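Local coordinates for protein TonB-dependent siderophore receptor (Pseudomonas aeruginosa 39016, PDB 5NEC) that probably takes up iron-loaded siderophores, and drug conjugates built on them, across the outer membrane by a TonB-dependent route, at residues 582-587 with 602-607; 651-656 with 685-690; 209-214 with 233-238; 312-317 with 328-333. One frame throughout, in Å; residues are numbered along the deposited sequence.

How the contacts relate
All four contacts pair successive antiparallel strands of the beta-barrel, yet none touches another. Contacts 3 and 4 come nearest, with about 7 Å between their closest atoms and 26 Å between their centres. Contacts 2 and 4 are farthest apart, 46 Å between centres. Contacts 1 and 3 lie on opposite sides of the chain's centre, with their own centres about 36 Å apart, and each sends a charged side chain to the plug, E585 to R98 and R210 to E120. Contact 2 is superficial, its centre about 30 Å from that of the chain, whereas contact 4 is largely buried. A bound C8E detergent lies about 7 Å from the D582 side chain in contact 1.

Contact 1: residues 582-587 with 602-607; sequences DGVELS and YSYLDS
D582, V584 and L586 pair with D606, Y604 and Y602 through six backbone hydrogen bonds, two for each pair. The shortest joins D606 N to D582 O at 2.7 Å. L586 N to Y602 O, at 3.0 Å, is among the longest. With the strand segments at 179°, they define a regular antiparallel register. CA-H...O contacts add to this grip: E585 CA lies 3.4 Å from Y602 O, and S603 CA 3.5 Å from V584 O.

Apolar contact is confined to the face bearing V584, L586, Y602 and Y604. V584 CB meets Y604 CB at 4.2 Å, and L586 CD1 reaches Y602 CD2 at the same 4.2 Å. Y604 CG is anti to its backbone N (chi1 174°), which carries the ring along its own strand, with V584 N at its edge.

At the other end of this face, D582 OD2 and D606 OD2 stand 4.3 Å apart, a like-charge approach probably eased by the D582-R558 salt bridge and, weakly, by a long D606-K638 ion pair.

On the reverse face E585 salt-bridges R98 of the plug, consistent with that face being the barrel interior. Strand 550-561 flanks 582-587, and strand 639-650 flanks 602-607.

Contact 2: residues 651-656 with 685-690; sequences PKTTIG and ASYKLS
T654 and S686 form the tight centre of this contact. Their backbones exchange two hydrogen bonds, T654 N to S686 O at 3.0 Å and S686 N to T654 O at 2.8 Å. The side chains pack on the same face: S686 OG, placed by chi1 53° between its own backbone N and carbonyl carbon, comes 3.4 Å from T654 CB. T654 OG1 has a weak hydrogen bond to D648 on the adjoining strand. On the other face T653 meets Y687, whose CG is anti to the backbone N (chi1 -175°). This places CD1 at 3.5 Å from T653 OG1, which approaches the ring at its edge, near the ring plane.

Toward the turn the contact is carried by long, exposed side chains. K652, with a positive phi of 67°, still offers its carbonyl to the partner, and K688 N bonds to K652 O at 2.8 Å. The K652 side chain, bent at chi3, then runs across the other strand: CE passes 3.1 Å from K688 O, and NZ ends 3.5 Å from Y687 OH, a proximity that does not amount to a hydrogen bond. At the opposite end the side chains are loose, I655 CG2 and A685 CB being 4.4 Å apart, although the backbones stay close.

P651 and K652 make the short connection from strand 639-650 to strand 653-666, consistent with one of the barrel's periplasmic turns. Strand 639-650 lies beside 653-656, meeting T654 through T646 and I655 through I649, while strand 693-700 borders 685-688 and places D694 against K688.

Contact 3: residues 209-214 with 233-238; sequences SRWGVA and HLESDD
The barrel hairpin of strands 206-219 and 225-238 brings W211 against H233 and E235 on one face. The segments run antiparallel at 173°, and the hydrogen-bonded pairs W211-E235 and V213-H233 set the register.

The W211 indole and the E235 side chain run alongside each other in the same direction. With its CG between the backbone N and the carbonyl carbon (chi1 60°), the indole leans over the partner strand, where E235 CB sits off-centre over the five-membered ring, 4.0 Å from its centroid, as a CH-pi contact. The six-membered ring meets the H233 imidazole obliquely, with the planes at 43° and W211 CH2 3.6 Å from H233 NE2, at the imidazole edge. V213 CG1 packs against H233 CB at 3.5 Å.

H233 NE2 donates to E235 OE1 at 3.3 Å, from above the carboxylate plane, so the bond is far from ideal. The same OE1 takes a salt bridge from R280, and H233 ND1 bonds to D282; acidic groups at both nitrogens could favour a protonated imidazole, although R280 partly offsets the E235 charge.

On the other face, L234 CD1 reaches W211 O at 3.3 Å, R210 CB packs on S236 CB at 3.6 Å, and the R210 guanidinium leaves for a salt bridge with E120 of the plug. At the S209 end of the contact, D238 OD1 accepts from S209 N at 3.1 Å, a side chain standing in for a backbone carbonyl.

A hairpin whose R210 and L234 side chains meet plug residue E120 on one face, with aromatic and charged groups on the other, fits the plugged beta-barrel of TonB-dependent receptors.

Contact 4: residues 312-317 with 328-333; sequences LWTQPD and VWRRQN
W313 and Q315 pair with N333 and R331 along antiparallel segments inclined at 142°, the W313-N333 bonds being nearly straight whereas the return bond from R331 N to Q315 O is weak at 3.3 Å. The irregularity coincides with an inverse gamma turn centred on R330.

On one face, N333 CB lies over the six-membered ring of W313, 3.8 Å from its centroid, and the N333 amide runs along the indole with the planes 22° apart. From there N333 ND2 donates to Q315 OE1 at 2.7 Å; the bond is almost straight (176°), but the donor stands above the plane of the Q315 amide. Q315 reaches it through a chain extended beyond CG. R331 lies alongside Q315, its CG 3.9 Å from Q315 CB. D318 then ties the two together, accepting from Q315 NE2 and forming a salt bridge with R331 NE.

Other side-chain contacts are through carbon atoms: L312 CD1 crosses Q332 CG at 3.4 Å, T314 CG2 touches R330 CB at 3.7 Å, and P316 CB meets V328 CG1 at 4.0 Å. The R330 guanidinium goes to D413.

Beyond the proline, D317 N bonds to W329 O, and D317 OD1 accepts from W329 N at 2.9 Å. The buried Q315 amide and D317 carboxylate are thus satisfied partly across the contact and partly by D318 and N322, consistent with side-chain bonds supplementing the backbone pairing on either side of the weak R331-Q315 bond.

Contact 1: residues 582-587 with 602-607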
loop_
_atom_site.group_PDB
_atom_site.type_symbol
_atom_site.label_atom_id
_atom_site.label_comp_id
_atom_site.label_asym_id
_atom_site.label_seq_id
_atom_site.Cartn_x
_atom_site.Cartn_y
_atom_site.Cartn_z
ATOM N N ASP A 582 16.446 -4.118 -14.076
ATOM C CA ASP A 582 17.681 -4.351 -13.323
ATOM C C ASP A 582 17.731 -3.308 -12.219
ATOM O O ASP A 582 17.371 -2.144 -12.442
ATOM C CB ASP A 582 18.921 -4.200 -14.212
ATOM C CG ASP A 582 18.960 -5.210 -15.360
ATOM O OD1 ASP A 582 18.437 -6.341 -15.214
ATOM O OD2 ASP A 582 19.514 -4.877 -16.428
ATOM N N GLY A 583 18.175 -3.709 -11.028
ATOM C CA GLY A 583 18.230 -2.773 -9.928
ATOM C C GLY A 583 19.177 -3.051 -8.791
ATOM O O GLY A 583 19.774 -4.119 -8.694
ATOM N N VAL A 584 19.295 -2.036 -7.935
ATOM C CA VAL A 584 20.128 -2.054 -6.748
ATOM C C VAL A 584 19.327 -1.481 -5.593
ATOM O O VAL A 584 18.679 -0.446 -5.743
ATOM C CB VAL A 584 21.398 -1.193 -6.926
ATOM C CG1 VAL A 584 22.228 -1.188 -5.643
ATOM C CG2 VAL A 584 22.217 -1.670 -8.132
ATOM N N GLU A 585 19.395 -2.150 -4.444
ATOM C CA GLU A 585 18.687 -1.742 -3.234
ATOM C C GLU A 585 19.668 -1.744 -2.064
ATOM O O GLU A 585 20.400 -2.702 -1.880
ATOM C CB GLU A 585 17.498 -2.685 -2.977
ATOM C CG GLU A 585 16.234 -2.258 -3.737
ATOM C CD GLU A 585 15.193 -3.365 -3.982
ATOM O OE1 GLU A 585 15.331 -4.503 -3.480
ATOM O OE2 GLU A 585 14.208 -3.090 -4.719
ATOM N N LEU A 586 19.670 -0.658 -1.293
ATOM C CA LEU A 586 20.449 -0.531 -0.064
ATOM C C LEU A 586 19.509 -0.193 1.082
ATOM O O LEU A 586 18.640 0.645 0.901
ATOM C CB LEU A 586 21.484 0.603 -0.214
ATOM C CG LEU A 586 22.417 0.570 -1.430
ATOM C CD1 LEU A 586 23.304 1.815 -1.431
ATOM C CD2 LEU A 586 23.235 -0.708 -1.442
ATOM N N SER A 587 19.681 -0.817 2.250
ATOM C CA SER A 587 18.901 -0.480 3.462
ATOM C C SER A 587 19.757 -0.342 4.714
ATOM O O SER A 587 20.784 -0.995 4.861
ATOM C CB SER A 587 17.849 -1.548 3.778
ATOM O OG SER A 587 17.244 -2.042 2.609
ATOM N N TYR A 602 17.895 3.086 -0.338
ATOM C CA TYR A 602 18.113 3.653 -1.668
ATOM C C TYR A 602 17.660 2.612 -2.677
ATOM O O TYR A 602 17.840 1.424 -2.448
ATOM C CB TYR A 602 19.590 4.045 -1.901
ATOM C CG TYR A 602 19.895 4.357 -3.367
ATOM C CD1 TYR A 602 19.521 5.576 -3.947
ATOM C CD2 TYR A 602 20.497 3.403 -4.192
ATOM C CE1 TYR A 602 19.762 5.836 -5.301
ATOM C CE2 TYR A 602 20.744 3.658 -5.535
ATOM C CZ TYR A 602 20.379 4.868 -6.084
ATOM O OH TYR A 602 20.628 5.079 -7.415
ATOM N N SER A 603 17.074 3.065 -3.784
ATOM C CA SER A 603 16.575 2.182 -4.824
ATOM C C SER A 603 16.969 2.724 -6.196
ATOM O O SER A 603 16.744 3.895 -6.487
ATOM C CB SER A 603 15.051 2.044 -4.704
ATOM O OG SER A 603 14.468 1.436 -5.855
ATOM N N TYR A 604 17.586 1.864 -7.002
ATOM C CA TYR A 604 17.904 2.140 -8.385
ATOM C C TYR A 604 17.163 1.117 -9.234
ATOM O O TYR A 604 17.329 -0.083 -9.043
ATOM C CB TYR A 604 19.416 2.040 -8.633
ATOM C CG TYR A 604 19.815 2.171 -10.090
ATOM C CD1 TYR A 604 19.925 3.421 -10.696
ATOM C CD2 TYR A 604 20.068 1.030 -10.869
ATOM C CE1 TYR A 604 20.283 3.536 -12.039
ATOM C CE2 TYR A 604 20.427 1.132 -12.209
ATOM C CZ TYR A 604 20.549 2.390 -12.780
ATOM O OH TYR A 604 20.893 2.503 -14.100
ATOM N N LEU A 605 16.347 1.592 -10.167
ATOM C CA LEU A 605 15.546 0.737 -11.024
ATOM C C LEU A 605 15.790 1.159 -12.459
ATOM O O LEU A 605 15.356 2.228 -12.884
ATOM C CB LEU A 605 14.069 0.885 -10.664
ATOM C CG LEU A 605 13.700 0.460 -9.237
ATOM C CD1 LEU A 605 12.272 0.849 -8.894
ATOM C CD2 LEU A 605 13.887 -1.038 -9.063
ATOM N N ASP A 606 16.541 0.341 -13.183
ATOM C CA ASP A 606 16.752 0.535 -14.608
ATOM C C ASP A 606 15.770 -0.388 -15.292
ATOM O O ASP A 606 15.974 -1.595 -15.304
ATOM C CB ASP A 606 18.192 0.183 -14.985
ATOM C CG ASP A 606 18.438 0.216 -16.468
ATOM O OD1 ASP A 606 17.830 1.044 -17.169
ATOM O OD2 ASP A 606 19.258 -0.590 -16.941
ATOM N N SER A 607 14.704 0.176 -15.849
ATOM C CA SER A 607 13.641 -0.608 -16.468
ATOM C C SER A 607 13.520 -0.333 -17.957
ATOM O O SER A 607 13.873 0.736 -18.419
ATOM C CB SER A 607 12.318 -0.336 -15.759
ATOM O OG SER A 607 11.789 0.937 -16.089
#

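Contact 2: residues 651-656 with 685-690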
loop_
_atom_site.group_PDB
_atom_site.type_symbol
_atom_site.label_atom_id
_atom_site.label_comp_id
_atom_site.label_asym_id
_atom_site.label_seq_id
_atom_site.Cartn_x
_atom_site.Cartn_y
_atom_site.Cartn_z
ATOM N N PRO A 651 17.027 13.670 27.833
ATOM C CA PRO A 651 16.051 12.710 28.365
ATOM C C PRO A 651 14.646 13.323 28.250
ATOM O O PRO A 651 14.507 14.547 28.254
ATOM C CB PRO A 651 16.496 12.496 29.826
ATOM C CG PRO A 651 17.376 13.654 30.157
ATOM C CD PRO A 651 17.948 14.180 28.869
ATOM N N LYS A 652 13.633 12.477 28.094
ATOM C CA LYS A 652 12.242 12.911 27.824
ATOM C C LYS A 652 11.979 13.580 26.449
ATOM O O LYS A 652 10.822 13.855 26.125
ATOM C CB LYS A 652 11.687 13.787 28.966
ATOM C CG LYS A 652 11.515 13.019 30.272
ATOM C CD LYS A 652 11.334 13.921 31.481
ATOM C CE LYS A 652 9.892 14.342 31.626
ATOM N NZ LYS A 652 9.720 15.446 32.604
ATOM N N THR A 653 13.019 13.807 25.639
ATOM C CA THR A 653 12.869 14.554 24.404
ATOM C C THR A 653 13.557 13.858 23.255
ATOM O O THR A 653 14.720 13.460 23.366
ATOM C CB THR A 653 13.444 15.973 24.505
ATOM O OG1 THR A 653 12.821 16.658 25.587
ATOM C CG2 THR A 653 13.218 16.763 23.219
ATOM N N THR A 654 12.825 13.743 22.147
ATOM C CA THR A 654 13.343 13.209 20.903
ATOM C C THR A 654 13.057 14.239 19.814
ATOM O O THR A 654 11.986 14.839 19.798
ATOM C CB THR A 654 12.661 11.861 20.537
ATOM O OG1 THR A 654 12.688 10.983 21.667
ATOM C CG2 THR A 654 13.372 11.172 19.381
ATOM N N ILE A 655 14.036 14.476 18.944
ATOM C CA ILE A 655 13.818 15.210 17.709
ATOM C C ILE A 655 14.126 14.286 16.559
ATOM O O ILE A 655 14.833 13.290 16.720
ATOM C CB ILE A 655 14.673 16.500 17.591
ATOM C CG1 ILE A 655 16.183 16.219 17.596
ATOM C CG2 ILE A 655 14.330 17.472 18.707
ATOM C CD1 ILE A 655 16.990 17.393 17.058
ATOM N N GLY A 656 13.598 14.626 15.391
ATOM C CA GLY A 656 13.793 13.806 14.206
ATOM C C GLY A 656 13.376 14.459 12.915
ATOM O O GLY A 656 12.738 15.513 12.908
ATOM N N ALA A 685 9.277 16.415 16.687
ATOM C CA ALA A 685 9.764 16.526 18.041
ATOM C C ALA A 685 8.742 15.880 18.953
ATOM O O ALA A 685 7.538 16.012 18.713
ATOM C CB ALA A 685 9.941 17.988 18.394
ATOM N N SER A 686 9.212 15.175 19.983
ATOM C CA SER A 686 8.331 14.611 21.015
ATOM C C SER A 686 8.868 14.843 22.420
ATOM O O SER A 686 10.081 14.920 22.628
ATOM C CB SER A 686 8.110 13.109 20.815
ATOM O OG SER A 686 9.335 12.424 20.723
ATOM N N TYR A 687 7.937 14.945 23.363
ATOM C CA TYR A 687 8.235 15.188 24.747
ATOM C C TYR A 687 7.382 14.235 25.568
ATOM O O TYR A 687 6.147 14.241 25.434
ATOM C CB TYR A 687 7.911 16.650 25.098
ATOM C CG TYR A 687 8.304 17.049 26.498
ATOM C CD1 TYR A 687 9.627 17.367 26.804
ATOM C CD2 TYR A 687 7.361 17.106 27.527
ATOM C CE1 TYR A 687 10.000 17.727 28.099
ATOM C CE2 TYR A 687 7.728 17.456 28.818
ATOM C CZ TYR A 687 9.048 17.767 29.093
ATOM O OH TYR A 687 9.420 18.127 30.365
ATOM N N LYS A 688 8.029 13.407 26.393
ATOM C CA LYS A 688 7.308 12.563 27.359
ATOM C C LYS A 688 6.949 13.408 28.582
ATOM O O LYS A 688 7.824 13.672 29.410
ATOM C CB LYS A 688 8.174 11.383 27.823
ATOM C CG LYS A 688 8.673 10.455 26.722
ATOM C CD LYS A 688 9.908 9.685 27.172
ATOM C CE LYS A 688 10.959 9.487 26.075
ATOM N NZ LYS A 688 10.566 8.444 25.085
ATOM N N LEU A 689 5.697 13.846 28.704
ATOM C CA LEU A 689 5.287 14.632 29.884
ATOM C C LEU A 689 5.344 13.795 31.148
ATOM O O LEU A 689 5.731 14.283 32.209
ATOM C CB LEU A 689 3.900 15.278 29.730
ATOM C CG LEU A 689 3.549 16.205 30.943
ATOM C CD1 LEU A 689 3.035 17.601 30.567
ATOM C CD2 LEU A 689 2.589 15.535 31.934
ATOM N N SER A 690 4.939 12.537 31.024
ATOM C CA SER A 690 5.009 11.566 32.108
ATOM C C SER A 690 5.126 10.185 31.474
ATOM O O SER A 690 5.273 10.077 30.254
ATOM C CB SER A 690 3.764 11.659 32.989
ATOM O OG SER A 690 2.629 11.130 32.329
#

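Contact 3: residues 209-214 with 233-238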
loop_
_atom_site.group_PDB
_atom_site.type_symbol
_atom_site.label_atom_id
_atom_site.label_comp_id
_atom_site.label_asym_id
_atom_site.label_seq_id
_atom_site.Cartn_x
_atom_site.Cartn_y
_atom_site.Cartn_z
ATOM N N SER A 209 -13.112 11.842 5.440
ATOM C CA SER A 209 -13.873 11.550 6.621
ATOM C C SER A 209 -13.994 10.031 6.731
ATOM O O SER A 209 -14.416 9.365 5.794
ATOM C CB SER A 209 -15.240 12.196 6.516
ATOM O OG SER A 209 -15.918 12.061 7.729
ATOM N N ARG A 210 -13.587 9.473 7.856
ATOM C CA ARG A 210 -13.714 8.036 8.051
ATOM C C ARG A 210 -13.717 7.646 9.515
ATOM O O ARG A 210 -13.282 8.395 10.387
ATOM C CB ARG A 210 -12.602 7.278 7.311
ATOM C CG ARG A 210 -11.188 7.615 7.754
ATOM C CD ARG A 210 -10.144 6.927 6.868
ATOM N NE ARG A 210 -8.773 7.276 7.236
ATOM C CZ ARG A 210 -8.043 8.274 6.713
ATOM N NH1 ARG A 210 -8.539 9.078 5.765
ATOM N NH2 ARG A 210 -6.788 8.476 7.149
ATOM N N TRP A 211 -14.225 6.453 9.766
ATOM C CA TRP A 211 -14.214 5.903 11.093
ATOM C C TRP A 211 -14.130 4.394 11.001
ATOM O O TRP A 211 -14.511 3.797 9.998
ATOM C CB TRP A 211 -15.436 6.378 11.893
ATOM C CG TRP A 211 -16.713 5.979 11.284
ATOM C CD1 TRP A 211 -17.429 6.673 10.354
ATOM C CD2 TRP A 211 -17.433 4.770 11.536
ATOM N NE1 TRP A 211 -18.562 5.967 10.009
ATOM C CE2 TRP A 211 -18.589 4.794 10.722
ATOM C CE3 TRP A 211 -17.216 3.668 12.379
ATOM C CZ2 TRP A 211 -19.541 3.761 10.730
ATOM C CZ3 TRP A 211 -18.154 2.638 12.388
ATOM C CH2 TRP A 211 -19.300 2.686 11.557
ATOM N N GLY A 212 -13.611 3.797 12.062
ATOM C CA GLY A 212 -13.356 2.385 12.095
ATOM C C GLY A 212 -13.516 1.774 13.470
ATOM O O GLY A 212 -13.338 2.435 14.504
ATOM N N VAL A 213 -13.849 0.486 13.450
ATOM C CA VAL A 213 -14.010 -0.325 14.647
ATOM C C VAL A 213 -13.409 -1.693 14.352
ATOM O O VAL A 213 -13.739 -2.305 13.352
ATOM C CB VAL A 213 -15.484 -0.443 15.079
ATOM C CG1 VAL A 213 -16.350 -0.985 13.980
ATOM C CG2 VAL A 213 -15.622 -1.316 16.322
ATOM N N ALA A 214 -12.499 -2.144 15.222
ATOM C CA ALA A 214 -11.795 -3.413 15.061
ATOM C C ALA A 214 -11.813 -4.172 16.372
ATOM O O ALA A 214 -10.923 -4.008 17.194
ATOM C CB ALA A 214 -10.363 -3.172 14.598
ATOM N N HIS A 233 -13.846 -3.122 10.500
ATOM C CA HIS A 233 -14.842 -2.313 9.851
ATOM C C HIS A 233 -14.305 -0.906 9.636
ATOM O O HIS A 233 -13.877 -0.282 10.601
ATOM C CB HIS A 233 -16.102 -2.244 10.693
ATOM C CG HIS A 233 -17.201 -1.468 10.046
ATOM N ND1 HIS A 233 -18.024 -2.017 9.090
ATOM C CD2 HIS A 233 -17.582 -0.175 10.171
ATOM C CE1 HIS A 233 -18.873 -1.104 8.657
ATOM N NE2 HIS A 233 -18.625 0.023 9.296
ATOM N N LEU A 234 -14.330 -0.428 8.385
ATOM C CA LEU A 234 -13.997 0.958 8.057
ATOM C C LEU A 234 -14.993 1.516 7.047
ATOM O O LEU A 234 -15.306 0.875 6.043
ATOM C CB LEU A 234 -12.577 1.058 7.485
ATOM C CG LEU A 234 -12.036 2.498 7.338
ATOM C CD1 LEU A 234 -11.543 3.036 8.674
ATOM C CD2 LEU A 234 -10.918 2.547 6.323
ATOM N N GLU A 235 -15.456 2.730 7.315
ATOM C CA GLU A 235 -16.415 3.437 6.483
ATOM C C GLU A 235 -15.828 4.798 6.167
ATOM O O GLU A 235 -15.286 5.444 7.061
ATOM C CB GLU A 235 -17.705 3.616 7.267
ATOM C CG GLU A 235 -18.938 3.930 6.424
ATOM C CD GLU A 235 -20.172 3.327 7.044
ATOM O OE1 GLU A 235 -20.155 2.073 7.232
ATOM O OE2 GLU A 235 -21.130 4.072 7.353
ATOM N N SER A 236 -15.901 5.236 4.915
ATOM C CA SER A 236 -15.371 6.544 4.563
ATOM C C SER A 236 -16.237 7.300 3.591
ATOM O O SER A 236 -17.002 6.719 2.859
ATOM C CB SER A 236 -13.931 6.442 4.070
ATOM O OG SER A 236 -13.850 5.764 2.864
ATOM N N ASP A 237 -16.115 8.620 3.628
ATOM C CA ASP A 237 -16.982 9.526 2.879
ATOM C C ASP A 237 -16.173 10.792 2.610
ATOM O O ASP A 237 -16.056 11.655 3.463
ATOM C CB ASP A 237 -18.258 9.828 3.676
ATOM C CG ASP A 237 -19.213 10.756 2.935
ATOM O OD1 ASP A 237 -19.352 10.659 1.706
ATOM O OD2 ASP A 237 -19.844 11.605 3.584
ATOM N N ASP A 238 -15.595 10.860 1.417
ATOM C CA ASP A 238 -14.618 11.876 1.062
ATOM C C ASP A 238 -15.167 12.763 -0.048
ATOM O O ASP A 238 -16.045 12.352 -0.808
ATOM C CB ASP A 238 -13.309 11.213 0.572
ATOM C CG ASP A 238 -12.695 10.227 1.588
ATOM O OD1 ASP A 238 -12.991 10.299 2.800
ATOM O OD2 ASP A 238 -11.904 9.353 1.144
#

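Contact 4: residues 312-317 with 328-333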
loop_
_atom_site.group_PDB
_atom_site.type_symbol
_atom_site.label_atom_id
_atom_site.label_comp_id
_atom_site.label_asym_id
_atom_site.label_seq_id
_atom_site.Cartn_x
_atom_site.Cartn_y
_atom_site.Cartn_z
ATOM N N LEU A 312 -17.798 8.975 -7.554
ATOM C CA LEU A 312 -18.025 9.851 -8.708
ATOM C C LEU A 312 -17.126 11.084 -8.584
ATOM O O LEU A 312 -17.269 11.877 -7.639
ATOM C CB LEU A 312 -19.475 10.302 -8.762
ATOM C CG LEU A 312 -19.893 11.419 -9.737
ATOM C CD1 LEU A 312 -19.580 10.998 -11.130
ATOM C CD2 LEU A 312 -21.371 11.744 -9.648
ATOM N N TRP A 313 -16.227 11.268 -9.544
ATOM C CA TRP A 313 -15.237 12.332 -9.439
ATOM C C TRP A 313 -14.965 12.988 -10.793
ATOM O O TRP A 313 -15.420 12.509 -11.834
ATOM C CB TRP A 313 -13.953 11.793 -8.788
ATOM C CG TRP A 313 -13.094 10.951 -9.661
ATOM C CD1 TRP A 313 -11.974 11.352 -10.302
ATOM C CD2 TRP A 313 -13.267 9.567 -9.974
ATOM N NE1 TRP A 313 -11.432 10.311 -11.018
ATOM C CE2 TRP A 313 -12.199 9.193 -10.827
ATOM C CE3 TRP A 313 -14.207 8.592 -9.605
ATOM C CZ2 TRP A 313 -12.054 7.881 -11.338
ATOM C CZ3 TRP A 313 -14.054 7.293 -10.113
ATOM C CH2 TRP A 313 -12.992 6.958 -10.974
ATOM N N THR A 314 -14.215 14.092 -10.747
ATOM C CA THR A 314 -13.921 14.914 -11.928
ATOM C C THR A 314 -12.468 14.741 -12.371
ATOM O O THR A 314 -11.567 14.673 -11.549
ATOM C CB THR A 314 -14.202 16.393 -11.624
ATOM O OG1 THR A 314 -15.571 16.552 -11.226
ATOM C CG2 THR A 314 -13.896 17.287 -12.835
ATOM N N GLN A 315 -12.256 14.649 -13.677
ATOM C CA GLN A 315 -10.902 14.663 -14.263
ATOM C C GLN A 315 -10.769 15.899 -15.150
ATOM O O GLN A 315 -11.630 16.146 -15.997
ATOM C CB GLN A 315 -10.644 13.421 -15.090
ATOM C CG GLN A 315 -10.986 12.156 -14.346
ATOM C CD GLN A 315 -10.597 10.888 -15.077
ATOM O OE1 GLN A 315 -10.835 9.801 -14.556
ATOM N NE2 GLN A 315 -10.015 11.006 -16.278
ATOM N N PRO A 316 -9.683 16.658 -14.973
ATOM C CA PRO A 316 -9.550 17.913 -15.699
ATOM C C PRO A 316 -9.176 17.739 -17.167
ATOM O O PRO A 316 -8.051 17.372 -17.488
ATOM C CB PRO A 316 -8.460 18.645 -14.920
ATOM C CG PRO A 316 -7.626 17.575 -14.306
ATOM C CD PRO A 316 -8.468 16.344 -14.197
ATOM N N ASP A 317 -10.180 17.935 -18.024
ATOM C CA ASP A 317 -10.065 18.096 -19.483
ATOM C C ASP A 317 -9.891 16.872 -20.361
ATOM O O ASP A 317 -10.090 16.975 -21.572
ATOM C CB ASP A 317 -8.997 19.150 -19.859
ATOM C CG ASP A 317 -9.390 19.965 -21.097
ATOM O OD1 ASP A 317 -10.592 20.293 -21.199
ATOM O OD2 ASP A 317 -8.517 20.259 -21.961
ATOM N N VAL A 328 -11.298 24.296 -19.040
ATOM C CA VAL A 328 -11.226 22.883 -18.631
ATOM C C VAL A 328 -12.608 22.236 -18.710
ATOM O O VAL A 328 -13.534 22.702 -18.048
ATOM C CB VAL A 328 -10.713 22.761 -17.179
ATOM C CG1 VAL A 328 -10.789 21.324 -16.687
ATOM C CG2 VAL A 328 -9.287 23.302 -17.052
ATOM N N TRP A 329 -12.724 21.151 -19.468
ATOM C CA TRP A 329 -13.927 20.314 -19.425
ATOM C C TRP A 329 -13.913 19.429 -18.157
ATOM O O TRP A 329 -12.939 18.713 -17.909
ATOM C CB TRP A 329 -14.003 19.449 -20.675
ATOM C CG TRP A 329 -15.065 18.427 -20.674
ATOM C CD1 TRP A 329 -16.364 18.607 -20.351
ATOM C CD2 TRP A 329 -14.919 17.053 -21.039
ATOM N NE1 TRP A 329 -17.060 17.418 -20.504
ATOM C CE2 TRP A 329 -16.189 16.447 -20.918
ATOM C CE3 TRP A 329 -13.837 16.273 -21.457
ATOM C CZ2 TRP A 329 -16.410 15.094 -21.190
ATOM C CZ3 TRP A 329 -14.056 14.924 -21.753
ATOM C CH2 TRP A 329 -15.343 14.353 -21.612
ATOM N N ARG A 330 -14.969 19.519 -17.354
ATOM C CA ARG A 330 -15.122 18.679 -16.153
ATOM C C ARG A 330 -15.658 17.310 -16.532
ATOM O O ARG A 330 -16.839 17.025 -16.424
ATOM C CB ARG A 330 -16.034 19.328 -15.130
ATOM C CG ARG A 330 -15.377 20.509 -14.455
ATOM C CD ARG A 330 -16.413 21.241 -13.630
ATOM N NE ARG A 330 -15.862 22.249 -12.733
ATOM C CZ ARG A 330 -16.463 23.399 -12.417
ATOM N NH1 ARG A 330 -17.633 23.740 -12.954
ATOM N NH2 ARG A 330 -15.870 24.246 -11.580
ATOM N N ARG A 331 -14.760 16.472 -17.013
ATOM C CA ARG A 331 -15.116 15.108 -17.328
ATOM C C ARG A 331 -15.362 14.366 -16.008
ATOM O O ARG A 331 -14.688 14.558 -14.973
ATOM C CB ARG A 331 -14.065 14.414 -18.187
ATOM C CG ARG A 331 -13.509 13.101 -17.709
ATOM C CD ARG A 331 -14.362 11.868 -17.895
ATOM N NE ARG A 331 -13.422 10.806 -18.267
ATOM C CZ ARG A 331 -13.610 9.493 -18.200
ATOM N NH1 ARG A 331 -14.755 8.955 -17.791
ATOM N NH2 ARG A 331 -12.616 8.711 -18.568
ATOM N N GLN A 332 -16.328 13.494 -16.097
ATOM C CA GLN A 332 -16.898 12.812 -14.987
ATOM C C GLN A 332 -16.419 11.381 -15.097
ATOM O O GLN A 332 -16.507 10.774 -16.150
ATOM C CB GLN A 332 -18.408 12.954 -15.147
ATOM C CG GLN A 332 -19.248 11.980 -14.418
ATOM C CD GLN A 332 -19.282 10.608 -15.027
ATOM O OE1 GLN A 332 -18.943 9.655 -14.336
ATOM N NE2 GLN A 332 -19.650 10.485 -16.292
ATOM N N ASN A 333 -15.884 10.836 -14.018
ATOM C CA ASN A 333 -15.605 9.410 -13.972
ATOM C C ASN A 333 -16.234 8.845 -12.721
ATOM O O ASN A 333 -16.464 9.571 -11.742
ATOM C CB ASN A 333 -14.108 9.158 -13.980
ATOM C CG ASN A 333 -13.735 7.819 -14.614
ATOM O OD1 ASN A 333 -14.565 6.918 -14.786
ATOM N ND2 ASN A 333 -12.475 7.692 -14.978
#